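Local coordinates for protein dTDP-4-dehydrorhamnose 3,5-epimerase (PDB 3RYK) that catalyses the epimerisation of dTDP-4-dehydro-6-deoxyglucose at carbons 3 and 5 of the sugar ring, a step in the making of dTDP-L-rhamnose, at residues E29-D34 and Q121-I126; K96-M101 and V154-D159; A104-I109 and L177-P182. All coordinates share one frame; numbering follows the deposited sequence.

Contact 1. Residues E29-D34 and Q121-I126; sequences ETNFTD and QWRGYI
Phe32 and Arg123 carry most of this contact, with Glu29 third. The Phe32 ring comes edge-first against the chain at 122-123: its CZ lies 3.6 Å from Trp122 O and 3.7 Å from Arg123 CB, both near the ring plane. Arg123 runs extended as far as NE, with CG anti to its backbone N (chi1 -178°), which carries the guanidinium across to meet Glu29 coming from the opposite direction. In the salt bridge, Arg123 NE reaches Glu29 OE2 at 3.0 Å, fairly straight at 166° and in the guanidinium plane, although it meets the carboxylate from above its plane; the bond from Arg123 NH2 to Glu29 OE1 is weak. In the jelly roll-like fold, strand 26-31 belongs to one sheet and strand 122-128 borders the other, so these side chains bridge them; the axes of strands 29-31 and 122-126 come no closer than 10.1 Å. Asn31 lays its amide over one guanidinium face, the planes only 16° apart, with ND2 3.3 Å from Arg123 CD. Its OD1 accepts a hydrogen bond from a water that also pairs with Tyr125 OH, and the edge of the Tyr125 ring brings CE1 to 3.2 Å from Glu29 OE2.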
ATOM      1  N   GLU A  29      -6.262 -15.819  12.713  1.00 25.12           N
ATOM      2  CA  GLU A  29      -5.587 -16.808  13.550  1.00 24.37           C
ATOM      3  C   GLU A  29      -4.256 -16.237  14.014  1.00 23.78           C
ATOM      4  O   GLU A  29      -3.698 -15.341  13.377  1.00 23.02           O
ATOM      5  CB  GLU A  29      -5.330 -18.116  12.799  1.00 24.72           C
ATOM      6  CG  GLU A  29      -4.411 -17.962  11.584  1.00 25.14           C
ATOM      7  CD  GLU A  29      -4.093 -19.271  10.878  1.00 26.83           C
ATOM      8  OE1 GLU A  29      -4.583 -20.344  11.290  1.00 29.41           O
ATOM      9  OE2 GLU A  29      -3.319 -19.228   9.901  1.00 27.64           O
ATOM     10  N   THR A  30      -3.777 -16.762  15.136  1.00 24.60           N
ATOM     11  CA  THR A  30      -2.524 -16.361  15.717  1.00 25.19           C
ATOM     12  C   THR A  30      -1.706 -17.638  15.845  1.00 24.93           C
ATOM     13  O   THR A  30      -2.215 -18.674  16.279  1.00 25.03           O
ATOM     14  CB  THR A  30      -2.682 -15.723  17.117  1.00 25.30           C
ATOM     15  OG1 THR A  30      -3.548 -14.578  17.055  1.00 27.70           O
ATOM     16  CG2 THR A  30      -1.323 -15.302  17.666  1.00 26.08           C
ATOM     17  N   ASN A  31      -0.446 -17.576  15.427  1.00 24.63           N
ATOM     18  CA  ASN A  31       0.445 -18.712  15.516  1.00 24.87           C
ATOM     19  C   ASN A  31       1.810 -18.273  16.040  1.00 24.08           C
ATOM     20  O   ASN A  31       2.223 -17.132  15.876  1.00 25.19           O
ATOM     21  CB  ASN A  31       0.625 -19.469  14.184  1.00 25.33           C
ATOM     22  CG  ASN A  31      -0.672 -20.046  13.633  1.00 25.55           C
ATOM     23  OD1 ASN A  31      -1.542 -19.323  13.165  1.00 25.97           O
ATOM     24  ND2 ASN A  31      -0.751 -21.373  13.589  1.00 28.36           N
ATOM     25  N   PHE A  32       2.489 -19.199  16.694  1.00 23.64           N
ATOM     26  CA  PHE A  32       3.809 -18.966  17.242  1.00 23.26           C
ATOM     27  C   PHE A  32       3.794 -17.755  18.172  1.00 23.31           C
ATOM     28  O   PHE A  32       4.718 -16.954  18.179  1.00 23.69           O
ATOM     29  CB  PHE A  32       4.823 -18.827  16.095  1.00 23.85           C
ATOM     30  CG  PHE A  32       4.562 -19.799  14.981  1.00 21.63           C
ATOM     31  CD1 PHE A  32       4.554 -21.155  15.218  1.00 21.61           C
ATOM     32  CD2 PHE A  32       4.343 -19.352  13.688  1.00 23.47           C
ATOM     33  CE1 PHE A  32       4.277 -22.053  14.198  1.00 21.46           C
ATOM     34  CE2 PHE A  32       4.091 -20.252  12.653  1.00 22.72           C
ATOM     35  CZ  PHE A  32       4.053 -21.597  12.913  1.00 20.84           C
ATOM     36  N   THR A  33       2.691 -17.629  18.918  1.00 23.85           N
ATOM     37  CA  THR A  33       2.447 -16.570  19.900  1.00 24.21           C
ATOM     38  C   THR A  33       2.134 -15.171  19.366  1.00 23.76           C
ATOM     39  O   THR A  33       1.135 -14.568  19.779  1.00 24.89           O
ATOM     40  CB  THR A  33       3.628 -16.452  20.933  1.00 23.88           C
ATOM     41  OG1 THR A  33       3.941 -17.744  21.478  1.00 24.88           O
ATOM     42  CG2 THR A  33       3.270 -15.500  22.071  1.00 26.20           C
ATOM     43  N   ASP A  34       2.968 -14.692  18.447  1.00 23.30           N
ATOM     44  CA  ASP A  34       2.883 -13.354  17.862  1.00 23.50           C
ATOM     45  C   ASP A  34       2.510 -13.190  16.374  1.00 23.14           C
ATOM     46  O   ASP A  34       2.181 -12.083  15.970  1.00 23.96           O
ATOM     47  CB  ASP A  34       4.259 -12.725  18.094  1.00 24.20           C
ATOM     48  CG  ASP A  34       4.618 -12.640  19.583  1.00 25.77           C
ATOM     49  OD1 ASP A  34       3.795 -12.139  20.397  1.00 28.36           O
ATOM     50  OD2 ASP A  34       5.752 -13.029  19.927  1.00 28.12           O
ATOM     51  N   GLN A 121       9.670 -24.140  13.781  1.00 24.30           N
ATOM     52  CA  GLN A 121       8.380 -24.386  13.144  1.00 24.19           C
ATOM     53  C   GLN A 121       8.019 -23.307  12.110  1.00 23.49           C
ATOM     54  O   GLN A 121       8.467 -22.164  12.185  1.00 23.31           O
ATOM     55  CB  GLN A 121       7.262 -24.521  14.177  1.00 24.27           C
ATOM     56  CG  GLN A 121       7.473 -25.645  15.198  1.00 25.24           C
ATOM     57  CD  GLN A 121       6.294 -25.825  16.151  1.00 27.05           C
ATOM     58  OE1 GLN A 121       5.159 -25.447  15.845  1.00 29.21           O
ATOM     59  NE2 GLN A 121       6.555 -26.439  17.302  1.00 29.20           N
ATOM     60  N   TRP A 122       7.190 -23.696  11.146  1.00 23.11           N
ATOM     61  CA  TRP A 122       6.756 -22.812  10.072  1.00 22.86           C
ATOM     62  C   TRP A 122       5.281 -22.949   9.749  1.00 22.40           C
ATOM     63  O   TRP A 122       4.601 -23.863  10.222  1.00 23.35           O
ATOM     64  CB  TRP A 122       7.550 -23.106   8.795  1.00 22.86           C
ATOM     65  CG  TRP A 122       7.416 -24.511   8.321  1.00 25.12           C
ATOM     66  CD1 TRP A 122       8.211 -25.565   8.662  1.00 26.32           C
ATOM     67  CD2 TRP A 122       6.431 -25.033   7.419  1.00 24.03           C
ATOM     68  NE1 TRP A 122       7.779 -26.705   8.043  1.00 26.56           N
ATOM     69  CE2 TRP A 122       6.685 -26.408   7.277  1.00 25.82           C
ATOM     70  CE3 TRP A 122       5.347 -24.474   6.729  1.00 23.14           C
ATOM     71  CZ2 TRP A 122       5.903 -27.232   6.462  1.00 26.61           C
ATOM     72  CZ3 TRP A 122       4.578 -25.291   5.934  1.00 25.41           C
ATOM     73  CH2 TRP A 122       4.855 -26.653   5.809  1.00 25.36           C
ATOM     74  N   ARG A 123       4.785 -22.020   8.941  1.00 22.87           N
ATOM     75  CA  ARG A 123       3.390 -22.074   8.519  1.00 22.01           C
ATOM     76  C   ARG A 123       3.217 -21.392   7.169  1.00 20.81           C
ATOM     77  O   ARG A 123       3.779 -20.319   6.925  1.00 21.46           O
ATOM     78  CB  ARG A 123       2.437 -21.522   9.577  1.00 22.38           C
ATOM     79  CG  ARG A 123       0.941 -21.608   9.198  1.00 23.35           C
ATOM     80  CD  ARG A 123       0.068 -21.384  10.431  1.00 24.25           C
ATOM     81  NE  ARG A 123      -1.369 -21.507  10.166  1.00 26.10           N
ATOM     82  CZ  ARG A 123      -2.031 -22.662  10.107  1.00 26.68           C
ATOM     83  NH1 ARG A 123      -1.386 -23.817  10.230  1.00 27.84           N
ATOM     84  NH2 ARG A 123      -3.347 -22.670   9.870  1.00 28.23           N
ATOM     85  N   GLY A 124       2.452 -22.058   6.310  1.00 20.66           N
ATOM     86  CA  GLY A 124       2.146 -21.597   4.958  1.00 20.22           C
ATOM     87  C   GLY A 124       0.754 -20.991   4.849  1.00 20.30           C
ATOM     88  O   GLY A 124      -0.238 -21.673   5.120  1.00 21.92           O
ATOM     89  N   TYR A 125       0.688 -19.722   4.437  1.00 19.99           N
ATOM     90  CA  TYR A 125      -0.574 -18.983   4.297  1.00 18.61           C
ATOM     91  C   TYR A 125      -0.801 -18.514   2.860  1.00 19.34           C
ATOM     92  O   TYR A 125       0.153 -18.144   2.141  1.00 21.74           O
ATOM     93  CB  TYR A 125      -0.498 -17.689   5.099  1.00 18.19           C
ATOM     94  CG  TYR A 125      -0.065 -17.798   6.531  1.00 17.66           C
ATOM     95  CD1 TYR A 125      -0.990 -17.836   7.563  1.00 17.03           C
ATOM     96  CD2 TYR A 125       1.274 -17.819   6.860  1.00 18.43           C
ATOM     97  CE1 TYR A 125      -0.589 -17.896   8.887  1.00 19.11           C
ATOM     98  CE2 TYR A 125       1.689 -17.893   8.169  1.00 19.36           C
ATOM     99  CZ  TYR A 125       0.749 -17.928   9.188  1.00 18.56           C
ATOM    100  OH  TYR A 125       1.169 -17.987  10.498  1.00 24.00           O
ATOM    101  N   ILE A 126      -2.063 -18.501   2.443  1.00 17.05           N
ATOM    102  CA  ILE A 126      -2.418 -18.052   1.108  1.00 18.07           C
ATOM    103  C   ILE A 126      -2.980 -16.644   1.254  1.00 17.89           C
ATOM    104  O   ILE A 126      -4.055 -16.469   1.846  1.00 19.16           O
ATOM    105  CB  ILE A 126      -3.433 -18.984   0.385  1.00 18.32           C
ATOM    106  CG1 ILE A 126      -2.842 -20.390   0.149  1.00 21.16           C
ATOM    107  CG2 ILE A 126      -3.864 -18.379  -0.926  1.00 18.14           C
ATOM    108  CD1 ILE A 126      -3.828 -21.393  -0.476  1.00 22.51           C
TER
HETATM  109  O   HOH W   1      -0.575 -16.780  12.114  1.00 26.12           O

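Contact 2. Residues K96-M101 and V154-D159; sequences KLIQVM and VMYKVD
Leu97 and Lys157 exchange two backbone hydrogen bonds, as do Gln99 and Met155 two residues further along, so strands 96-100 and 154-158 run antiparallel. The second pair is the straighter: Met155 N reaches Gln99 O at 2.8 Å with 171° at the hydrogen, whereas Leu97 N meets Lys157 O at 141°. Leu97 O also receives a CA-H...O contact from Tyr156 CA at 3.1 Å. The backbones of Lys96 and Ile98 bond outward to Val137 and Leu135; those of Val154 and Tyr156 to Ser74 and Asn72. On the face bearing Ile98, Tyr156 CG stands between the backbone N and carbonyl carbon (chi1 66°), which lays the ring alongside Ile98; Tyr156 CB is 3.3 Å from Ile98 CG1. Ile98 CG2 presses tightly on Val154 CG1, at 3.4 Å. On the other face Gln99 NE2 lies 3.8 Å from Met155 SD, and the buried ammonium of Lys157 is held by salt bridges to Asp71 of its own chain and of the second subunit. This face packs against the second subunit, Met155 on its Met101, and Gln99 and Met101 on its Met155; Tyr156, on the opposite face of this jelly-roll sheet, touches Phe50 of that subunit, its side chain about 6 Å from the bound pyrophosphate.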
ATOM      1  N   LYS A  96       7.276  -7.176   9.986  1.00 24.28           N
ATOM      2  CA  LYS A  96       6.716  -6.964   8.653  1.00 23.25           C
ATOM      3  C   LYS A  96       5.209  -7.176   8.693  1.00 22.13           C
ATOM      4  O   LYS A  96       4.724  -7.855   9.587  1.00 22.87           O
ATOM      5  CB  LYS A  96       7.338  -7.912   7.645  1.00 23.71           C
ATOM      6  CG  LYS A  96       8.843  -7.775   7.518  1.00 25.05           C
ATOM      7  CD  LYS A  96       9.390  -8.705   6.473  1.00 25.01           C
ATOM      8  CE  LYS A  96      10.898  -8.596   6.375  1.00 27.02           C
ATOM      9  NZ  LYS A  96      11.411  -9.509   5.322  1.00 29.34           N
ATOM     10  N   LEU A  97       4.499  -6.598   7.724  1.00 20.92           N
ATOM     11  CA  LEU A  97       3.024  -6.714   7.603  1.00 20.21           C
ATOM     12  C   LEU A  97       2.831  -6.782   6.099  1.00 20.02           C
ATOM     13  O   LEU A  97       2.968  -5.786   5.399  1.00 21.18           O
ATOM     14  CB  LEU A  97       2.330  -5.531   8.259  1.00 20.13           C
ATOM     15  CG  LEU A  97       0.801  -5.505   8.349  1.00 20.27           C
ATOM     16  CD1 LEU A  97       0.277  -6.675   9.159  1.00 21.34           C
ATOM     17  CD2 LEU A  97       0.449  -4.199   9.021  1.00 21.01           C
ATOM     18  N   ILE A  98       2.502  -7.973   5.618  1.00 20.03           N
ATOM     19  CA  ILE A  98       2.368  -8.236   4.203  1.00 21.46           C
ATOM     20  C   ILE A  98       0.971  -8.489   3.671  1.00 21.56           C
ATOM     21  O   ILE A  98       0.154  -9.119   4.329  1.00 22.64           O
ATOM     22  CB  ILE A  98       3.171  -9.518   3.851  1.00 22.26           C
ATOM     23  CG1 ILE A  98       4.664  -9.428   4.247  1.00 24.81           C
ATOM     24  CG2 ILE A  98       3.061  -9.842   2.357  1.00 23.79           C
ATOM     25  CD1 ILE A  98       5.031  -9.972   5.604  1.00 29.41           C
ATOM     26  N   GLN A  99       0.735  -7.995   2.461  1.00 21.82           N
ATOM     27  CA  GLN A  99      -0.525  -8.178   1.755  1.00 22.52           C
ATOM     28  C   GLN A  99      -0.242  -8.280   0.257  1.00 22.62           C
ATOM     29  O   GLN A  99       0.823  -7.858  -0.240  1.00 23.79           O
ATOM     30  CB  GLN A  99      -1.530  -7.058   1.996  1.00 23.86           C
ATOM     31  CG  GLN A  99      -1.121  -5.701   1.495  1.00 24.17           C
ATOM     32  CD  GLN A  99      -2.219  -4.668   1.633  1.00 27.85           C
ATOM     33  OE1 GLN A  99      -3.401  -5.005   1.691  1.00 29.78           O
ATOM     34  NE2 GLN A  99      -1.838  -3.403   1.639  1.00 30.39           N
ATOM     35  N   VAL A 100      -1.215  -8.841  -0.450  1.00 21.92           N
ATOM     36  CA  VAL A 100      -1.143  -9.027  -1.895  1.00 22.06           C
ATOM     37  C   VAL A 100      -2.148  -8.087  -2.549  1.00 22.40           C
ATOM     38  O   VAL A 100      -3.360  -8.117  -2.234  1.00 22.84           O
ATOM     39  CB  VAL A 100      -1.410 -10.490  -2.272  1.00 21.43           C
ATOM     40  CG1 VAL A 100      -1.462 -10.644  -3.778  1.00 21.82           C
ATOM     41  CG2 VAL A 100      -0.340 -11.406  -1.641  1.00 23.30           C
ATOM     42  N   MET A 101      -1.663  -7.270  -3.482  1.00 22.90           N
ATOM     43  CA  MET A 101      -2.508  -6.295  -4.181  1.00 23.86           C
ATOM     44  C   MET A 101      -3.036  -6.801  -5.519  1.00 23.67           C
ATOM     45  O   MET A 101      -4.106  -6.367  -5.994  1.00 24.58           O
ATOM     46  CB  MET A 101      -1.734  -4.983  -4.360  1.00 24.52           C
ATOM     47  CG  MET A 101      -1.150  -4.442  -3.028  1.00 28.07           C
ATOM     48  SD  MET A 101      -2.348  -4.236  -1.679  1.00 35.05           S
ATOM     49  CE  MET A 101      -3.458  -3.028  -2.417  1.00 31.45           C
ATOM     50  N   VAL A 154       3.088  -7.852  -4.362  1.00 21.32           N
ATOM     51  CA  VAL A 154       3.042  -7.961  -2.923  1.00 21.96           C
ATOM     52  C   VAL A 154       3.536  -6.656  -2.323  1.00 22.85           C
ATOM     53  O   VAL A 154       4.508  -6.052  -2.793  1.00 23.17           O
ATOM     54  CB  VAL A 154       3.944  -9.100  -2.425  1.00 22.35           C
ATOM     55  CG1 VAL A 154       3.873  -9.220  -0.914  1.00 22.02           C
ATOM     56  CG2 VAL A 154       3.566 -10.408  -3.083  1.00 21.39           C
ATOM     57  N   MET A 155       2.852  -6.211  -1.284  1.00 23.11           N
ATOM     58  CA  MET A 155       3.213  -4.992  -0.600  1.00 24.07           C
ATOM     59  C   MET A 155       3.424  -5.339   0.852  1.00 24.09           C
ATOM     60  O   MET A 155       2.680  -6.142   1.415  1.00 23.50           O
ATOM     61  CB  MET A 155       2.093  -3.956  -0.701  1.00 25.14           C
ATOM     62  CG  MET A 155       2.389  -2.669   0.048  1.00 29.19           C
ATOM     63  SD  MET A 155       1.014  -1.508   0.095  1.00 37.82           S
ATOM     64  CE  MET A 155       0.802  -1.121  -1.636  1.00 35.41           C
ATOM     65  N   TYR A 156       4.450  -4.765   1.467  1.00 24.12           N
ATOM     66  CA  TYR A 156       4.671  -5.034   2.874  1.00 24.25           C
ATOM     67  C   TYR A 156       5.389  -3.900   3.563  1.00 24.52           C
ATOM     68  O   TYR A 156       6.291  -3.294   2.994  1.00 25.28           O
ATOM     69  CB  TYR A 156       5.333  -6.379   3.134  1.00 24.04           C
ATOM     70  CG  TYR A 156       6.745  -6.550   2.652  1.00 25.46           C
ATOM     71  CD1 TYR A 156       7.813  -6.416   3.536  1.00 24.49           C
ATOM     72  CD2 TYR A 156       7.007  -6.882   1.332  1.00 24.38           C
ATOM     73  CE1 TYR A 156       9.120  -6.590   3.100  1.00 25.92           C
ATOM     74  CE2 TYR A 156       8.288  -7.058   0.893  1.00 25.68           C
ATOM     75  CZ  TYR A 156       9.337  -6.915   1.786  1.00 25.79           C
ATOM     76  OH  TYR A 156      10.618  -7.089   1.332  1.00 28.37           O
ATOM     77  N   LYS A 157       4.942  -3.621   4.783  1.00 24.21           N
ATOM     78  CA  LYS A 157       5.492  -2.568   5.599  1.00 23.28           C
ATOM     79  C   LYS A 157       6.538  -3.161   6.527  1.00 23.69           C
ATOM     80  O   LYS A 157       6.488  -4.341   6.849  1.00 23.31           O
ATOM     81  CB  LYS A 157       4.403  -1.946   6.459  1.00 23.92           C
ATOM     82  CG  LYS A 157       3.226  -1.363   5.728  1.00 24.37           C
ATOM     83  CD  LYS A 157       2.168  -0.913   6.733  1.00 25.18           C
ATOM     84  CE  LYS A 157       1.034  -0.183   6.043  1.00 25.32           C
ATOM     85  NZ  LYS A 157       1.461   0.889   5.101  1.00 28.36           N
ATOM     86  N   VAL A 158       7.491  -2.334   6.942  1.00 23.85           N
ATOM     87  CA  VAL A 158       8.543  -2.760   7.865  1.00 23.46           C
ATOM     88  C   VAL A 158       8.721  -1.642   8.894  1.00 23.42           C
ATOM     89  O   VAL A 158       8.626  -0.471   8.546  1.00 23.79           O
ATOM     90  CB  VAL A 158       9.890  -3.087   7.151  1.00 23.16           C
ATOM     91  CG1 VAL A 158       9.682  -4.169   6.090  1.00 24.63           C
ATOM     92  CG2 VAL A 158      10.514  -1.840   6.548  1.00 24.20           C
ATOM     93  N   ASP A 159       8.987  -1.997  10.155  1.00 24.24           N
ATOM     94  CA  ASP A 159       9.157  -0.986  11.224  1.00 25.78           C
ATOM     95  C   ASP A 159      10.604  -0.566  11.474  1.00 26.26           C
ATOM     96  O   ASP A 159      10.876   0.170  12.437  1.00 27.10           O
ATOM     97  CB  ASP A 159       8.523  -1.417  12.552  1.00 26.18           C
ATOM     98  CG  ASP A 159       9.202  -2.620  13.179  1.00 27.24           C
ATOM     99  OD1 ASP A 159       9.026  -2.815  14.404  1.00 31.02           O
ATOM    100  OD2 ASP A 159       9.919  -3.358  12.476  1.00 30.68           O
TER

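Contact 3. Residues A104-I109 and L177-P182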
ATOM      1  N   ALA A 104      -1.801 -13.751  -6.219  1.00 19.89           N
ATOM      2  CA  ALA A 104      -1.846 -14.536  -5.000  1.00 18.68           C
ATOM      3  C   ALA A 104      -0.499 -15.188  -4.762  1.00 18.48           C
ATOM      4  O   ALA A 104       0.222 -15.460  -5.725  1.00 18.64           O
ATOM      5  CB  ALA A 104      -2.926 -15.592  -5.118  1.00 19.65           C
ATOM      6  N   ILE A 105      -0.190 -15.422  -3.483  1.00 17.44           N
ATOM      7  CA  ILE A 105       1.048 -16.041  -3.056  1.00 17.65           C
ATOM      8  C   ILE A 105       0.833 -17.037  -1.925  1.00 17.84           C
ATOM      9  O   ILE A 105      -0.189 -17.003  -1.230  1.00 17.37           O
ATOM     10  CB  ILE A 105       2.037 -14.956  -2.494  1.00 17.05           C
ATOM     11  CG1 ILE A 105       1.563 -14.409  -1.120  1.00 17.05           C
ATOM     12  CG2 ILE A 105       2.256 -13.855  -3.490  1.00 17.10           C
ATOM     13  CD1 ILE A 105       2.373 -13.222  -0.583  1.00 16.84           C
ATOM     14  N   TYR A 106       1.783 -17.946  -1.797  1.00 17.79           N
ATOM     15  CA  TYR A 106       1.836 -18.940  -0.724  1.00 17.71           C
ATOM     16  C   TYR A 106       2.979 -18.377   0.083  1.00 18.01           C
ATOM     17  O   TYR A 106       4.128 -18.429  -0.363  1.00 17.89           O
ATOM     18  CB  TYR A 106       2.089 -20.348  -1.232  1.00 18.20           C
ATOM     19  CG  TYR A 106       2.450 -21.382  -0.168  1.00 20.13           C
ATOM     20  CD1 TYR A 106       1.502 -21.899   0.704  1.00 21.41           C
ATOM     21  CD2 TYR A 106       3.744 -21.898  -0.096  1.00 20.38           C
ATOM     22  CE1 TYR A 106       1.848 -22.867   1.652  1.00 21.48           C
ATOM     23  CE2 TYR A 106       4.102 -22.880   0.843  1.00 20.64           C
ATOM     24  CZ  TYR A 106       3.157 -23.360   1.715  1.00 21.09           C
ATOM     25  OH  TYR A 106       3.532 -24.335   2.638  1.00 20.61           O
ATOM     26  N   ASP A 107       2.669 -17.818   1.246  1.00 18.60           N
ATOM     27  CA  ASP A 107       3.639 -17.199   2.113  1.00 19.09           C
ATOM     28  C   ASP A 107       4.012 -18.069   3.302  1.00 19.33           C
ATOM     29  O   ASP A 107       3.144 -18.617   3.991  1.00 19.92           O
ATOM     30  CB  ASP A 107       3.049 -15.861   2.531  1.00 19.51           C
ATOM     31  CG  ASP A 107       4.024 -14.989   3.262  1.00 21.60           C
ATOM     32  OD1 ASP A 107       4.570 -15.376   4.323  1.00 26.00           O
ATOM     33  OD2 ASP A 107       4.211 -13.865   2.761  1.00 22.05           O
ATOM     34  N   VAL A 108       5.313 -18.171   3.557  1.00 19.34           N
ATOM     35  CA  VAL A 108       5.803 -18.984   4.641  1.00 19.06           C
ATOM     36  C   VAL A 108       6.588 -18.149   5.642  1.00 19.50           C
ATOM     37  O   VAL A 108       7.280 -17.197   5.256  1.00 18.90           O
ATOM     38  CB  VAL A 108       6.796 -20.056   4.120  1.00 19.88           C
ATOM     39  CG1 VAL A 108       7.514 -20.782   5.297  1.00 18.78           C
ATOM     40  CG2 VAL A 108       6.100 -21.044   3.187  1.00 18.63           C
ATOM     41  N   ILE A 109       6.442 -18.491   6.916  1.00 20.29           N
ATOM     42  CA  ILE A 109       7.172 -17.815   7.978  1.00 20.18           C
ATOM     43  C   ILE A 109       7.747 -18.928   8.829  1.00 20.49           C
ATOM     44  O   ILE A 109       7.110 -19.966   9.001  1.00 20.11           O
ATOM     45  CB  ILE A 109       6.354 -16.774   8.831  1.00 20.25           C
ATOM     46  CG1 ILE A 109       5.317 -17.433   9.738  1.00 19.90           C
ATOM     47  CG2 ILE A 109       5.721 -15.722   7.926  1.00 20.76           C
ATOM     48  CD1 ILE A 109       4.537 -16.427  10.553  1.00 21.50           C
ATOM     49  N   LEU A 177      13.569 -27.881   7.195  1.00 25.57           N
ATOM     50  CA  LEU A 177      12.208 -27.315   7.226  1.00 24.77           C
ATOM     51  C   LEU A 177      11.247 -28.073   6.322  1.00 23.40           C
ATOM     52  O   LEU A 177      10.050 -28.175   6.624  1.00 24.77           O
ATOM     53  CB  LEU A 177      12.251 -25.822   6.867  1.00 24.86           C
ATOM     54  CG  LEU A 177      13.025 -24.881   7.806  1.00 24.96           C
ATOM     55  CD1 LEU A 177      12.934 -23.403   7.401  1.00 27.19           C
ATOM     56  CD2 LEU A 177      12.590 -25.080   9.260  1.00 25.32           C
ATOM     57  N   ALA A 178      11.777 -28.590   5.210  1.00 22.14           N
ATOM     58  CA  ALA A 178      11.026 -29.357   4.213  1.00 20.83           C
ATOM     59  C   ALA A 178       9.710 -28.686   3.845  1.00 20.54           C
ATOM     60  O   ALA A 178       8.659 -29.307   3.899  1.00 22.82           O
ATOM     61  CB  ALA A 178      10.791 -30.767   4.717  1.00 20.38           C
ATOM     62  N   ILE A 179       9.780 -27.414   3.479  1.00 18.99           N
ATOM     63  CA  ILE A 179       8.576 -26.667   3.113  1.00 18.26           C
ATOM     64  C   ILE A 179       8.019 -27.191   1.779  1.00 18.54           C
ATOM     65  O   ILE A 179       8.766 -27.371   0.804  1.00 19.96           O
ATOM     66  CB  ILE A 179       8.847 -25.141   3.055  1.00 17.76           C
ATOM     67  CG1 ILE A 179       9.371 -24.661   4.412  1.00 18.10           C
ATOM     68  CG2 ILE A 179       7.570 -24.379   2.646  1.00 18.88           C
ATOM     69  CD1 ILE A 179       9.971 -23.287   4.421  1.00 21.05           C
ATOM     70  N   PRO A 180       6.696 -27.453   1.720  1.00 19.67           N
ATOM     71  CA  PRO A 180       6.011 -27.962   0.529  1.00 19.67           C
ATOM     72  C   PRO A 180       5.699 -26.873  -0.509  1.00 19.53           C
ATOM     73  O   PRO A 180       4.536 -26.624  -0.832  1.00 19.66           O
ATOM     74  CB  PRO A 180       4.712 -28.518   1.118  1.00 20.60           C
ATOM     75  CG  PRO A 180       4.428 -27.589   2.212  1.00 19.48           C
ATOM     76  CD  PRO A 180       5.752 -27.321   2.843  1.00 20.45           C
ATOM     77  N   TRP A 181       6.725 -26.245  -1.069  1.00 19.17           N
ATOM     78  CA  TRP A 181       6.493 -25.200  -2.050  1.00 18.23           C
ATOM     79  C   TRP A 181       5.692 -25.723  -3.224  1.00 18.65           C
ATOM     80  O   TRP A 181       5.918 -26.850  -3.677  1.00 20.63           O
ATOM     81  CB  TRP A 181       7.808 -24.614  -2.577  1.00 18.82           C
ATOM     82  CG  TRP A 181       8.639 -23.986  -1.554  1.00 21.20           C
ATOM     83  CD1 TRP A 181       9.756 -24.504  -0.971  1.00 24.28           C
ATOM     84  CD2 TRP A 181       8.410 -22.723  -0.936  1.00 22.11           C
ATOM     85  NE1 TRP A 181      10.259 -23.624  -0.055  1.00 25.06           N
ATOM     86  CE2 TRP A 181       9.449 -22.522  -0.005  1.00 24.26           C
ATOM     87  CE3 TRP A 181       7.438 -21.727  -1.090  1.00 23.04           C
ATOM     88  CZ2 TRP A 181       9.539 -21.372   0.779  1.00 25.41           C
ATOM     89  CZ3 TRP A 181       7.532 -20.583  -0.302  1.00 22.70           C
ATOM     90  CH2 TRP A 181       8.577 -20.420   0.623  1.00 25.31           C
ATOM     91  N   PRO A 182       4.753 -24.907  -3.741  1.00 19.26           N
ATOM     92  CA  PRO A 182       3.912 -25.304  -4.875  1.00 19.15           C
ATOM     93  C   PRO A 182       4.614 -25.167  -6.235  1.00 19.09           C
ATOM     94  O   PRO A 182       3.970 -24.889  -7.253  1.00 19.95           O
ATOM     95  CB  PRO A 182       2.757 -24.320  -4.769  1.00 19.86           C
ATOM     96  CG  PRO A 182       3.388 -23.106  -4.231  1.00 19.36           C
ATOM     97  CD  PRO A 182       4.338 -23.597  -3.208  1.00 19.60           C
TER
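A loop folded over the outer face of a jelly-roll sheet makes this contact, where Tyr106 and Val108 of strand 104-111 receive residues 179-182. Tyr106 has the larger share. With CG anti to the backbone N (chi1 168°), its ring reaches over to the loop, and the edge carrying CD2 meets Trp181 CE3 at 3.8 Å. The two ring planes stand at 89°, with centroids 5.8 Å apart, an oblique aromatic pair. Two prolines touch the same tyrosine at different points: Pro182 CD lies 3.6 Å from CD2 of Tyr106, and Pro180 CG is 3.4 Å from the tyrosine OH. Pro180 is the centre of an inverse gamma turn, which bends the loop between Ile179 and Trp181. Two residues along the strand, Val108 points to the same side of the five-stranded sheet as Tyr106. Its CG1 meets Ile179 CD1 tip to tip at 3.6 Å, while its CG2 approaches Trp181 CH2 at the same distance. Ile179 CG2 in turn lies over one face of the indole, offset toward the rim, so valine, isoleucine and tryptophan form one apolar cluster. No hydrogen bond crosses between the segments; the indole NE1 donates instead to Trp172 O.

How the contacts relate
The first segments 29-34, 96-101 and 104-109 all precede the second segments 121-126, 154-159 and 177-182, so the three contacts interlock along the sequence. Strands 96-100 and 104-111 are consecutive but lie in different sheets of the jelly roll. Contacts 1 and 3 have centres 12 Å apart and share the five-stranded sheet, where strands 104-111 and 122-128 are neighbours. Contacts 2 and 3, about 17 Å apart between centres, meet where Ile105 packs on Val100 and Val154; contacts 1 and 2, centres about 16 Å apart, do not touch. Contact 1 joins the two sheets, contact 2 pairs strands within the seven-stranded one, whose Met155 face meets the second subunit, and contact 3 lays a loop on the five-stranded one.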